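Local atomic coordinates of geranyltranstransferase (Roseobacter denitrificans, PDB entry 4LLS), a protein that probably condenses isopentenyl diphosphate with an allylic diphosphate to build the longer isoprenoid chain of farnesyl or geranylgeranyl diphosphate, using divalent metal ions. Residues E53-A58 against V119-W123; L188-T194 against A263-L269; R27-A31 against F68-E72. All coordinates share one frame; numbering follows the deposited sequence. Where two conformers were deposited one is given.

How the interactions relate
All three contacts are partly buried packing between helical pieces, and no two of them touch. Interaction 3 has no exposed residue among those that meet, and its centre is about 13 Å from the chain's centre, against about 19 and 20 Å for interactions 1 and 2, which include exposed side chains. Interaction 3 joins helices 22-43 and 65-76, and interaction 1 joins the intervening helix 50-59 to helix 119-122; interaction 2 follows far later. An aromatic ring organises each: a tryptophan meeting a histidine and a bridging water in interaction 1, a phenylalanine among aliphatic side chains in interaction 2, and a phenylalanine beside an arginine-glutamate pair in interaction 3.

Interaction 1 of 3, residues E53-A58 against V119-W123; sequences EAMAHA and VHKKW
E53 CB lies 3.8 Å from W123 CZ2, while the chain extends outward until E53 OE1 accepts a hydrogen bond from a water at 3.0 Å. The same water takes the indole N-H, at 2.9 Å from W123 NE1 and in the plane of the ring, tying W123 to the carboxylate without direct contact. At the next residue, A54 CB sits over the six-membered ring of W123 in a CH-pi contact, 4.0 Å from its centroid. K122 CG, from the residue before W123 in the chain, lies over the rim of the opposite face. A54 CB also touches V119 CG1 at 3.8 Å. H57 follows with its CG anti to the backbone N (chi1 -170°), a setting that swings the imidazole towards W123. The W123 edge then points at the H57 face, a T-shaped pair with the H57 ring and the six-membered ring of W123 5.4 Å apart (centroids) and planes at 83°. The aliphatic CD of K122 rests obliquely against the same imidazole. A58 CB only grazes V119 CG2, at 4.2 Å. Helix 50-59 is thereby joined to the short helix 119-122, which follows the hairpin strand 116-117; both lean on helix 125-144, where A54 meets A131 and V119 meets A128, while M55 turns to L43 of helix 22-43 and to A168 of the second subunit.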
ATOM      1  N   GLU A  53       9.489 -13.618  -4.571  1.00 18.89           N
ATOM      2  CA  GLU A  53       9.935 -14.597  -3.584  1.00 19.10           C
ATOM      3  C   GLU A  53       9.912 -13.998  -2.168  1.00 15.16           C
ATOM      4  O   GLU A  53       9.547 -14.671  -1.198  1.00 16.96           O
ATOM      5  CB  GLU A  53      11.324 -15.117  -3.951  1.00 25.53           C
ATOM      6  CG  GLU A  53      11.265 -15.950  -5.216  1.00 32.17           C
ATOM      7  CD  GLU A  53      12.611 -16.501  -5.652  1.00 42.53           C
ATOM      8  OE1 GLU A  53      13.568 -16.510  -4.841  1.00 45.99           O
ATOM      9  OE2 GLU A  53      12.704 -16.928  -6.825  1.00 59.35           O
ATOM     10  N   ALA A  54      10.323 -12.741  -2.058  1.00 15.24           N
ATOM     11  CA  ALA A  54      10.274 -11.997  -0.792  1.00 14.82           C
ATOM     12  C   ALA A  54       8.835 -11.753  -0.289  1.00 12.31           C
ATOM     13  O   ALA A  54       8.551 -11.868   0.891  1.00 13.43           O
ATOM     14  CB  ALA A  54      11.017 -10.677  -0.915  1.00 16.26           C
ATOM     15  N   MET A  55       7.921 -11.490  -1.213  1.00 14.26           N
ATOM     16  CA  MET A  55       6.516 -11.394  -0.854  1.00 14.82           C
ATOM     17  C   MET A  55       6.025 -12.709  -0.247  1.00 14.76           C
ATOM     18  O   MET A  55       5.259 -12.695   0.724  1.00 13.60           O
ATOM     19  CB  MET A  55       5.664 -11.050  -2.062  1.00 14.16           C
ATOM     20  CG  MET A  55       5.847  -9.624  -2.550  1.00 14.08           C
ATOM     21  SD  MET A  55       5.096  -9.276  -4.158  1.00 15.02           S
ATOM     22  CE  MET A  55       3.370  -9.142  -3.693  1.00 13.51           C
ATOM     23  N   ALA A  56       6.394 -13.842  -0.848  1.00 13.17           N
ATOM     24  CA  ALA A  56       5.969 -15.137  -0.368  1.00 13.44           C
ATOM     25  C   ALA A  56       6.618 -15.426   0.990  1.00 13.25           C
ATOM     26  O   ALA A  56       5.971 -15.948   1.916  1.00 17.32           O
ATOM     27  CB  ALA A  56       6.359 -16.207  -1.354  1.00 16.41           C
ATOM     28  N   HIS A  57       7.882 -15.058   1.131  1.00 14.55           N
ATOM     29  CA  HIS A  57       8.599 -15.249   2.392  1.00 15.47           C
ATOM     30  C   HIS A  57       7.873 -14.527   3.522  1.00 14.56           C
ATOM     31  O   HIS A  57       7.712 -15.034   4.629  1.00 17.12           O
ATOM     32  CB  HIS A  57      10.012 -14.723   2.235  1.00 15.74           C
ATOM     33  CG  HIS A  57      10.932 -15.070   3.359  1.00 18.11           C
ATOM     34  ND1 HIS A  57      11.301 -14.184   4.341  1.00 24.48           N
ATOM     35  CD2 HIS A  57      11.644 -16.200   3.584  1.00 22.30           C
ATOM     36  CE1 HIS A  57      12.200 -14.752   5.133  1.00 21.35           C
ATOM     37  NE2 HIS A  57      12.402 -15.982   4.707  1.00 27.71           N
ATOM     38  N   ALA A  58       7.545 -13.269   3.266  1.00 13.22           N
ATOM     39  CA  ALA A  58       6.972 -12.389   4.267  1.00 14.66           C
ATOM     40  C   ALA A  58       5.556 -12.745   4.681  1.00 13.19           C
ATOM     41  O   ALA A  58       5.097 -12.337   5.783  1.00 16.01           O
ATOM     42  CB  ALA A  58       6.985 -10.950   3.746  1.00 17.75           C
ATOM     43  N   VAL A 119      13.295 -10.119   5.542  1.00 18.60           N
ATOM     44  CA  VAL A 119      13.473  -9.950   4.131  1.00 18.42           C
ATOM     45  C   VAL A 119      14.780  -9.224   3.798  1.00 16.32           C
ATOM     46  O   VAL A 119      15.460  -9.589   2.836  1.00 19.39           O
ATOM     47  CB  VAL A 119      12.264  -9.238   3.480  1.00 19.25           C
ATOM     48  CG1 VAL A 119      12.557  -8.853   2.049  1.00 22.94           C
ATOM     49  CG2 VAL A 119      11.072 -10.176   3.531  1.00 19.98           C
ATOM     50  N   HIS A 120      15.061  -8.120   4.492  1.00 16.62           N
ATOM     51  CA  HIS A 120      16.241  -7.332   4.150  1.00 16.05           C
ATOM     52  C   HIS A 120      17.533  -8.096   4.432  1.00 20.15           C
ATOM     53  O   HIS A 120      18.557  -7.769   3.879  1.00 22.03           O
ATOM     54  CB  HIS A 120      16.264  -6.015   4.854  1.00 15.50           C
ATOM     55  CG  HIS A 120      16.232  -6.098   6.333  1.00 19.45           C
ATOM     56  ND1 HIS A 120      17.370  -6.004   7.114  1.00 21.58           N
ATOM     57  CD2 HIS A 120      15.200  -6.239   7.191  1.00 19.05           C
ATOM     58  CE1 HIS A 120      17.026  -6.100   8.386  1.00 19.95           C
ATOM     59  NE2 HIS A 120      15.714  -6.209   8.458  1.00 24.09           N
ATOM     60  N   LYS A 121      17.465  -9.052   5.347  1.00 20.61           N
ATOM     61  CA  LYS A 121      18.629  -9.905   5.660  1.00 23.12           C
ATOM     62  C   LYS A 121      18.833 -10.989   4.615  1.00 23.04           C
ATOM     63  O   LYS A 121      19.953 -11.222   4.155  1.00 27.74           O
ATOM     64  CB  LYS A 121      18.462 -10.525   7.050  1.00 24.38           C
ATOM     65  CG  LYS A 121      18.840  -9.612   8.191  1.00 30.88           C
ATOM     66  CD  LYS A 121      20.346  -9.415   8.229  1.00 38.55           C
ATOM     67  CE  LYS A 121      20.720  -8.180   9.019  1.00 45.83           C
ATOM     68  NZ  LYS A 121      22.189  -7.934   8.979  1.00 50.09           N
ATOM     69  N   LYS A 122      17.753 -11.647   4.202  1.00 21.40           N
ATOM     70  CA  LYS A 122      17.808 -12.694   3.205  1.00 23.51           C
ATOM     71  C   LYS A 122      18.075 -12.156   1.798  1.00 25.81           C
ATOM     72  O   LYS A 122      18.688 -12.814   0.962  1.00 24.30           O
ATOM     73  CB  LYS A 122      16.527 -13.521   3.246  1.00 25.86           C
ATOM     74  CG  LYS A 122      16.502 -14.729   2.333  1.00 27.64           C
ATOM     75  CD  LYS A 122      15.396 -15.689   2.742  1.00 35.06           C
ATOM     76  CE  LYS A 122      15.152 -16.766   1.698  1.00 39.17           C
ATOM     77  NZ  LYS A 122      16.329 -17.650   1.544  1.00 47.53           N
ATOM     78  N   TRP A 123      17.559 -10.969   1.526  1.00 22.05           N
ATOM     79  CA  TRP A 123      17.814 -10.298   0.279  1.00 22.37           C
ATOM     80  C   TRP A 123      18.614  -9.016   0.564  1.00 23.06           C
ATOM     81  O   TRP A 123      19.813  -9.094   0.840  1.00 25.63           O
ATOM     82  CB  TRP A 123      16.465 -10.055  -0.442  1.00 19.60           C
ATOM     83  CG  TRP A 123      15.882 -11.293  -1.058  1.00 20.88           C
ATOM     84  CD1 TRP A 123      16.164 -11.798  -2.272  1.00 22.29           C
ATOM     85  CD2 TRP A 123      14.933 -12.195  -0.460  1.00 19.45           C
ATOM     86  NE1 TRP A 123      15.437 -12.936  -2.502  1.00 24.54           N
ATOM     87  CE2 TRP A 123      14.677 -13.209  -1.394  1.00 22.22           C
ATOM     88  CE3 TRP A 123      14.194 -12.181   0.724  1.00 18.66           C
ATOM     89  CZ2 TRP A 123      13.802 -14.274  -1.136  1.00 23.16           C
ATOM     90  CZ3 TRP A 123      13.333 -13.245   0.985  1.00 20.13           C
ATOM     91  CH2 TRP A 123      13.141 -14.273   0.053  1.00 21.74           C
TER
HETATM   92  O   HOH W   1      16.006 -14.707  -4.718  1.00 40.18           O

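Interaction 2 of 3, residues L188-T194 against A263-L269; sequences LSLDEIT and ATFVSLL
The segments containing helix 190-194 and helix 265-269 run antiparallel, with 172° between the two helix directions and axes 10.7 Å apart, bringing L188 beside A263, L190 beside L268 and I193 beside T264. I193 fills the middle. Its CG1 stands between the backbone N and the carbonyl carbon (chi1 63°), which carries I193 CD1 over the centre of the F265 ring in a CH-pi contact, 3.6 Å from the centroid. I193 CD1 also meets L268 CD1 at 3.7 Å, the two side chains reaching toward each other tip to tip. L190 CD1 approaches the rim of the phenyl ring, and T194 OG1 lies in the ring plane at the edge, 3.6 Å from F265 CE1. That hydroxyl and T194 N both donate to L190 O, from opposite faces of its plane. Both helices begin with a capping box: S189 OG accepts from E192 N while S189 N gives to E192 OE1 at 2.9 Å, and T264 and S267 make the reciprocal pair, T264 N reaching S267 OG at 2.8 Å. In the all-helical prenyltransferase fold this second cap lies close to the metal site, the T264 side chain being about 7 Å from a bound calcium, and F265 N bonds to D239 of the second aspartate-rich motif. L268 CD1 and CD2 close on L188 O, while A263 CB lies 4.0 Å from L188 N, a buried amide that finds no partner.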
ATOM      1  N   LEU A 188       6.231   7.936  28.301  1.00 40.09           N
ATOM      2  CA  LEU A 188       4.819   8.111  27.993  1.00 31.24           C
ATOM      3  C   LEU A 188       3.948   7.660  29.153  1.00 25.27           C
ATOM      4  O   LEU A 188       4.316   6.762  29.909  1.00 32.29           O
ATOM      5  CB  LEU A 188       4.457   7.363  26.698  1.00 36.90           C
ATOM      6  CG  LEU A 188       5.059   7.877  25.378  1.00 41.45           C
ATOM      7  CD1 LEU A 188       4.433   7.162  24.185  1.00 48.79           C
ATOM      8  CD2 LEU A 188       4.886   9.381  25.219  1.00 41.35           C
ATOM      9  N   SER A 189       2.798   8.300  29.281  1.00 24.48           N
ATOM     10  CA  SER A 189       1.790   7.898  30.243  1.00 26.78           C
ATOM     11  C   SER A 189       1.041   6.696  29.713  1.00 24.92           C
ATOM     12  O   SER A 189       1.126   6.395  28.531  1.00 24.59           O
ATOM     13  CB  SER A 189       0.791   9.026  30.460  1.00 28.38           C
ATOM     14  OG  SER A 189       0.051   9.261  29.278  1.00 28.45           O
ATOM     15  N   LEU A 190       0.200   6.121  30.562  1.00 24.96           N
ATOM     16  CA  LEU A 190      -0.657   5.022  30.170  1.00 23.77           C
ATOM     17  C   LEU A 190      -1.649   5.425  29.068  1.00 24.09           C
ATOM     18  O   LEU A 190      -1.793   4.730  28.051  1.00 24.40           O
ATOM     19  CB  LEU A 190      -1.396   4.485  31.397  1.00 27.59           C
ATOM     20  CG  LEU A 190      -2.220   3.236  31.169  1.00 29.28           C
ATOM     21  CD1 LEU A 190      -1.312   2.073  30.797  1.00 31.85           C
ATOM     22  CD2 LEU A 190      -3.010   2.922  32.433  1.00 33.92           C
ATOM     23  N   ASP A 191      -2.217   6.619  29.175  1.00 23.16           N
ATOM     24  CA  ASP A 191      -3.093   7.133  28.114  1.00 25.95           C
ATOM     25  C   ASP A 191      -2.363   7.275  26.774  1.00 22.34           C
ATOM     26  O   ASP A 191      -2.898   6.937  25.717  1.00 22.86           O
ATOM     27  CB  ASP A 191      -3.682   8.497  28.514  1.00 26.01           C
ATOM     28  CG  ASP A 191      -4.817   8.373  29.514  1.00 31.90           C
ATOM     29  OD1 ASP A 191      -5.324   7.255  29.739  1.00 38.67           O
ATOM     30  OD2 ASP A 191      -5.152   9.399  30.144  1.00 37.25           O
ATOM     31  N   GLU A 192      -1.140   7.783  26.814  1.00 20.06           N
ATOM     32  CA  GLU A 192      -0.362   7.997  25.599  1.00 20.92           C
ATOM     33  C   GLU A 192       0.004   6.658  24.922  1.00 19.62           C
ATOM     34  O   GLU A 192      -0.095   6.535  23.689  1.00 21.34           O
ATOM     35  CB  GLU A 192       0.894   8.817  25.908  1.00 26.18           C
ATOM     36  CG  GLU A 192       0.601  10.301  26.074  1.00 30.99           C
ATOM     37  CD  GLU A 192       1.793  11.094  26.577  1.00 31.14           C
ATOM     38  OE1 GLU A 192       2.537  10.578  27.446  1.00 30.93           O
ATOM     39  OE2 GLU A 192       1.999  12.224  26.086  1.00 42.72           O
ATOM     40  N   ILE A 193       0.426   5.662  25.696  1.00 18.55           N
ATOM     41  CA  ILE A 193       0.790   4.404  25.044  1.00 21.02           C
ATOM     42  C   ILE A 193      -0.472   3.707  24.563  1.00 21.32           C
ATOM     43  O   ILE A 193      -0.441   2.986  23.558  1.00 19.14           O
ATOM     44  CB  ILE A 193       1.680   3.445  25.853  1.00 26.15           C
ATOM     45  CG1 ILE A 193       1.027   2.962  27.112  1.00 27.32           C
ATOM     46  CG2 ILE A 193       3.039   4.058  26.199  1.00 28.57           C
ATOM     47  CD1 ILE A 193       1.737   1.727  27.641  1.00 35.36           C
ATOM     48  N   THR A 194      -1.607   4.002  25.189  1.00 19.60           N
ATOM     49  CA  THR A 194      -2.851   3.396  24.751  1.00 21.02           C
ATOM     50  C   THR A 194      -3.308   3.994  23.414  1.00 21.69           C
ATOM     51  O   THR A 194      -3.695   3.266  22.485  1.00 21.38           O
ATOM     52  CB  THR A 194      -3.954   3.528  25.831  1.00 19.91           C
ATOM     53  OG1 THR A 194      -3.531   2.848  27.017  1.00 20.54           O
ATOM     54  CG2 THR A 194      -5.225   2.912  25.321  1.00 22.87           C
ATOM     55  N   ALA A 263       8.573   2.911  26.542  1.00 28.96           N
ATOM     56  CA  ALA A 263       7.479   2.726  27.481  1.00 24.63           C
ATOM     57  C   ALA A 263       6.494   1.738  26.867  1.00 23.13           C
ATOM     58  O   ALA A 263       6.057   1.908  25.747  1.00 24.97           O
ATOM     59  CB  ALA A 263       6.785   4.050  27.720  1.00 28.10           C
ATOM     60  N   THR A 264       6.161   0.710  27.624  1.00 21.11           N
ATOM     61  CA  THR A 264       5.184  -0.276  27.181  1.00 22.53           C
ATOM     62  C   THR A 264       4.266  -0.549  28.347  1.00 20.54           C
ATOM     63  O   THR A 264       4.460  -0.069  29.464  1.00 19.72           O
ATOM     64  CB  THR A 264       5.850  -1.593  26.760  1.00 23.12           C
ATOM     65  OG1 THR A 264       6.282  -2.310  27.911  1.00 23.13           O
ATOM     66  CG2 THR A 264       7.018  -1.377  25.808  1.00 25.65           C
ATOM     67  N   PHE A 265       3.234  -1.337  28.123  1.00 19.78           N
ATOM     68  CA  PHE A 265       2.343  -1.633  29.196  1.00 19.15           C
ATOM     69  C   PHE A 265       3.069  -2.310  30.348  1.00 21.55           C
ATOM     70  O   PHE A 265       2.689  -2.144  31.501  1.00 21.23           O
ATOM     71  CB  PHE A 265       1.165  -2.479  28.696  1.00 18.38           C
ATOM     72  CG  PHE A 265       0.214  -1.715  27.820  1.00 18.20           C
ATOM     73  CD1 PHE A 265      -0.612  -0.750  28.354  1.00 20.17           C
ATOM     74  CD2 PHE A 265       0.277  -1.854  26.430  1.00 22.34           C
ATOM     75  CE1 PHE A 265      -1.437   0.007  27.535  1.00 22.62           C
ATOM     76  CE2 PHE A 265      -0.516  -1.061  25.602  1.00 21.93           C
ATOM     77  CZ  PHE A 265      -1.361  -0.131  26.158  1.00 21.86           C
ATOM     78  N   VAL A 266       4.100  -3.074  30.051  1.00 19.52           N
ATOM     79  CA  VAL A 266       4.809  -3.808  31.081  1.00 22.37           C
ATOM     80  C   VAL A 266       5.766  -2.893  31.825  1.00 24.48           C
ATOM     81  O   VAL A 266       5.823  -2.952  33.041  1.00 23.10           O
ATOM     82  CB  VAL A 266       5.566  -5.013  30.503  1.00 24.24           C
ATOM     83  CG1 VAL A 266       6.460  -5.632  31.568  1.00 28.38           C
ATOM     84  CG2 VAL A 266       4.568  -6.038  29.973  1.00 25.14           C
ATOM     85  N   SER A 267       6.455  -1.999  31.118  1.00 24.23           N
ATOM     86  CA  SER A 267       7.377  -1.076  31.781  1.00 22.80           C
ATOM     87  C   SER A 267       6.633  -0.092  32.678  1.00 28.78           C
ATOM     88  O   SER A 267       7.099   0.214  33.761  1.00 28.69           O
ATOM     89  CB  SER A 267       8.263  -0.365  30.750  1.00 23.58           C
ATOM     90  OG  SER A 267       7.606   0.653  30.067  1.00 22.93           O
ATOM     91  N   LEU A 268       5.418   0.289  32.304  1.00 21.81           N
ATOM     92  CA  LEU A 268       4.619   1.224  33.089  1.00 22.95           C
ATOM     93  C   LEU A 268       3.904   0.533  34.236  1.00 27.75           C
ATOM     94  O   LEU A 268       3.894   1.048  35.355  1.00 29.85           O
ATOM     95  CB  LEU A 268       3.568   1.946  32.243  1.00 23.56           C
ATOM     96  CG  LEU A 268       4.073   2.957  31.214  1.00 27.82           C
ATOM     97  CD1 LEU A 268       2.878   3.624  30.544  1.00 29.36           C
ATOM     98  CD2 LEU A 268       4.983   3.992  31.868  1.00 31.35           C
ATOM     99  N   LEU A 269       3.212  -0.569  33.940  1.00 23.06           N
ATOM    100  CA  LEU A 269       2.329  -1.209  34.913  1.00 22.34           C
ATOM    101  C   LEU A 269       3.086  -2.212  35.790  1.00 21.56           C
ATOM    102  O   LEU A 269       2.563  -2.588  36.841  1.00 23.94           O
ATOM    103  CB  LEU A 269       1.184  -1.948  34.211  1.00 23.13           C
ATOM    104  CG  LEU A 269       0.235  -1.077  33.390  1.00 25.76           C
ATOM    105  CD1 LEU A 269      -0.805  -1.917  32.655  1.00 22.63           C
ATOM    106  CD2 LEU A 269      -0.426  -0.040  34.285  1.00 33.36           C
TER

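Interaction 3 of 3, residues R27-A31 against F68-E72; sequences RLDAA and FLVLE
The F68 ring is wedged against helix 27-31, with L28 on one face and R27 and A31 along its rim. L28 CD1 lies over the face in a CH-pi contact, 3.9 Å from the F68 ring centroid, and the two side chains cross at about a right angle. CG of E72, one turn further along the ring's own helix, covers the opposite face, so the phenyl is held between an aliphatic carbon from each helix. F68 reaches across because its CG is anti to the backbone N (chi1 179°), and F68 CE2 comes within 3.4 Å of L28 N. A31 CB touches the edge at F68 CD2, 3.6 Å away, and also meets L71 CD1 at 3.6 Å.

R27 and E72 likewise pass each other at about a right angle. Their ion pair is long, 3.7 Å from R27 NH1 to E72 OE2, with the oxygen well out of the guanidinium plane, so the attraction is one of charge alone. The aliphatic part of R27 also lies against the carboxylate, R27 CB 3.6 Å from E72 OE1. R75, the stronger partner, makes a salt bridge to E72 OE1, and R27 NH1 bonds weakly to T298 of helix 297-308.

Segments 27-31 and 68-72 run at 111° to each other, so here helix 22-43 crosses helix 65-76 steeply. Such packing belongs to the all-helical fold of the prenyl synthases; helix 65-76 carries R66 of the isopentenyl diphosphate pocket, and the L28 side chain lies about 9 Å from that bound ligand.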
ATOM      1  N   ARG A  27     -10.503 -24.795  13.984  1.00 15.27           N
ATOM      2  CA  ARG A  27     -10.815 -23.639  13.119  1.00 15.14           C
ATOM      3  C   ARG A  27      -9.612 -22.766  12.897  1.00 16.37           C
ATOM      4  O   ARG A  27      -9.423 -22.235  11.788  1.00 16.30           O
ATOM      5  CB  ARG A  27     -12.000 -22.808  13.670  1.00 16.07           C
ATOM      6  CG  ARG A  27     -13.339 -23.532  13.467  1.00 15.16           C
ATOM      7  CD  ARG A  27     -14.491 -22.824  14.109  1.00 16.80           C
ATOM      8  NE  ARG A  27     -15.743 -23.482  13.781  1.00 19.73           N
ATOM      9  CZ  ARG A  27     -16.914 -23.074  14.226  1.00 22.26           C
ATOM     10  NH1 ARG A  27     -17.023 -21.995  14.987  1.00 24.70           N
ATOM     11  NH2 ARG A  27     -17.999 -23.721  13.853  1.00 23.79           N
ATOM     12  N   LEU A  28      -8.750 -22.610  13.898  1.00 15.48           N
ATOM     13  CA  LEU A  28      -7.557 -21.788  13.746  1.00 14.72           C
ATOM     14  C   LEU A  28      -6.582 -22.510  12.819  1.00 17.76           C
ATOM     15  O   LEU A  28      -5.949 -21.906  11.937  1.00 17.01           O
ATOM     16  CB  LEU A  28      -6.905 -21.498  15.093  1.00 15.74           C
ATOM     17  CG  LEU A  28      -5.655 -20.623  14.955  1.00 16.42           C
ATOM     18  CD1 LEU A  28      -5.992 -19.286  14.319  1.00 17.58           C
ATOM     19  CD2 LEU A  28      -5.004 -20.443  16.304  1.00 20.00           C
ATOM     20  N   ASP A  29      -6.434 -23.812  12.997  1.00 16.02           N
ATOM     21  CA  ASP A  29      -5.554 -24.625  12.145  0.50 18.16           C
ATOM     22  C   ASP A  29      -6.042 -24.566  10.701  1.00 18.48           C
ATOM     23  O   ASP A  29      -5.242 -24.441   9.765  1.00 19.77           O
ATOM     24  CB  ASP A  29      -5.570 -26.084  12.598  0.50 18.66           C
ATOM     25  CG  ASP A  29      -4.712 -26.333  13.807  0.50 22.23           C
ATOM     26  OD1 ASP A  29      -4.013 -25.402  14.232  0.50 23.89           O
ATOM     27  OD2 ASP A  29      -4.780 -27.451  14.359  0.50 26.92           O
ATOM     28  N   ALA A  30      -7.354 -24.637  10.514  1.00 17.80           N
ATOM     29  CA  ALA A  30      -7.918 -24.676   9.145  1.00 20.53           C
ATOM     30  C   ALA A  30      -7.746 -23.303   8.523  1.00 19.50           C
ATOM     31  O   ALA A  30      -7.439 -23.192   7.328  1.00 20.04           O
ATOM     32  CB  ALA A  30      -9.383 -25.050   9.179  1.00 23.07           C
ATOM     33  N   ALA A  31      -7.864 -22.256   9.327  1.00 17.60           N
ATOM     34  CA  ALA A  31      -7.754 -20.898   8.795  1.00 18.20           C
ATOM     35  C   ALA A  31      -6.309 -20.638   8.374  1.00 15.85           C
ATOM     36  O   ALA A  31      -6.032 -20.033   7.307  1.00 16.41           O
ATOM     37  CB  ALA A  31      -8.211 -19.886   9.827  1.00 20.67           C
ATOM     38  N   PHE A  68      -7.862 -15.035  10.721  1.00 11.83           N
ATOM     39  CA  PHE A  68      -8.824 -15.864  11.459  1.00 11.57           C
ATOM     40  C   PHE A  68     -10.011 -15.057  11.931  1.00 11.34           C
ATOM     41  O   PHE A  68     -11.175 -15.518  11.861  1.00 12.72           O
ATOM     42  CB  PHE A  68      -8.126 -16.555  12.649  1.00 13.83           C
ATOM     43  CG  PHE A  68      -9.014 -17.404  13.485  1.00 14.89           C
ATOM     44  CD1 PHE A  68      -9.278 -17.053  14.802  1.00 19.09           C
ATOM     45  CD2 PHE A  68      -9.459 -18.627  13.011  1.00 16.23           C
ATOM     46  CE1 PHE A  68     -10.036 -17.898  15.614  1.00 20.79           C
ATOM     47  CE2 PHE A  68     -10.181 -19.482  13.828  1.00 21.11           C
ATOM     48  CZ  PHE A  68     -10.439 -19.120  15.122  1.00 20.10           C
ATOM     49  N   LEU A  69      -9.778 -13.856  12.445  1.00 10.93           N
ATOM     50  CA  LEU A  69     -10.877 -12.996  12.835  1.00 11.08           C
ATOM     51  C   LEU A  69     -11.838 -12.728  11.689  1.00 11.54           C
ATOM     52  O   LEU A  69     -13.052 -12.676  11.865  1.00 11.52           O
ATOM     53  CB  LEU A  69     -10.377 -11.686  13.455  1.00 11.14           C
ATOM     54  CG  LEU A  69      -9.796 -11.834  14.860  1.00 12.89           C
ATOM     55  CD1 LEU A  69      -9.066 -10.581  15.275  1.00 12.97           C
ATOM     56  CD2 LEU A  69     -10.888 -12.151  15.883  1.00 13.47           C
ATOM     57  N   VAL A  70     -11.279 -12.494  10.501  1.00 10.60           N
ATOM     58  CA  VAL A  70     -12.126 -12.262   9.335  1.00 11.00           C
ATOM     59  C   VAL A  70     -12.975 -13.488   9.050  1.00 11.21           C
ATOM     60  O   VAL A  70     -14.196 -13.397   8.913  1.00 11.83           O
ATOM     61  CB  VAL A  70     -11.303 -11.903   8.079  1.00 10.14           C
ATOM     62  CG1 VAL A  70     -12.162 -11.871   6.829  1.00 11.75           C
ATOM     63  CG2 VAL A  70     -10.593 -10.579   8.270  1.00 10.88           C
ATOM     64  N   LEU A  71     -12.337 -14.635   9.012  1.00 11.95           N
ATOM     65  CA  LEU A  71     -13.056 -15.886   8.684  1.00 12.45           C
ATOM     66  C   LEU A  71     -14.110 -16.197   9.735  1.00 12.39           C
ATOM     67  O   LEU A  71     -15.210 -16.634   9.413  1.00 12.73           O
ATOM     68  CB  LEU A  71     -12.092 -17.047   8.558  1.00 11.69           C
ATOM     69  CG  LEU A  71     -11.119 -16.949   7.388  1.00 12.91           C
ATOM     70  CD1 LEU A  71     -10.142 -18.094   7.347  1.00 15.80           C
ATOM     71  CD2 LEU A  71     -11.866 -16.885   6.081  1.00 15.32           C
ATOM     72  N   GLU A  72     -13.793 -15.978  10.991  1.00 11.83           N
ATOM     73  CA  GLU A  72     -14.728 -16.357  12.053  1.00 12.91           C
ATOM     74  C   GLU A  72     -15.847 -15.357  12.242  1.00 13.91           C
ATOM     75  O   GLU A  72     -16.970 -15.731  12.566  1.00 14.02           O
ATOM     76  CB  GLU A  72     -13.972 -16.640  13.354  1.00 13.98           C
ATOM     77  CG  GLU A  72     -13.145 -17.883  13.292  1.00 16.69           C
ATOM     78  CD  GLU A  72     -13.961 -19.122  12.944  1.00 18.11           C
ATOM     79  OE1 GLU A  72     -13.504 -19.909  12.095  1.00 21.38           O
ATOM     80  OE2 GLU A  72     -15.084 -19.247  13.470  1.00 18.75           O
TER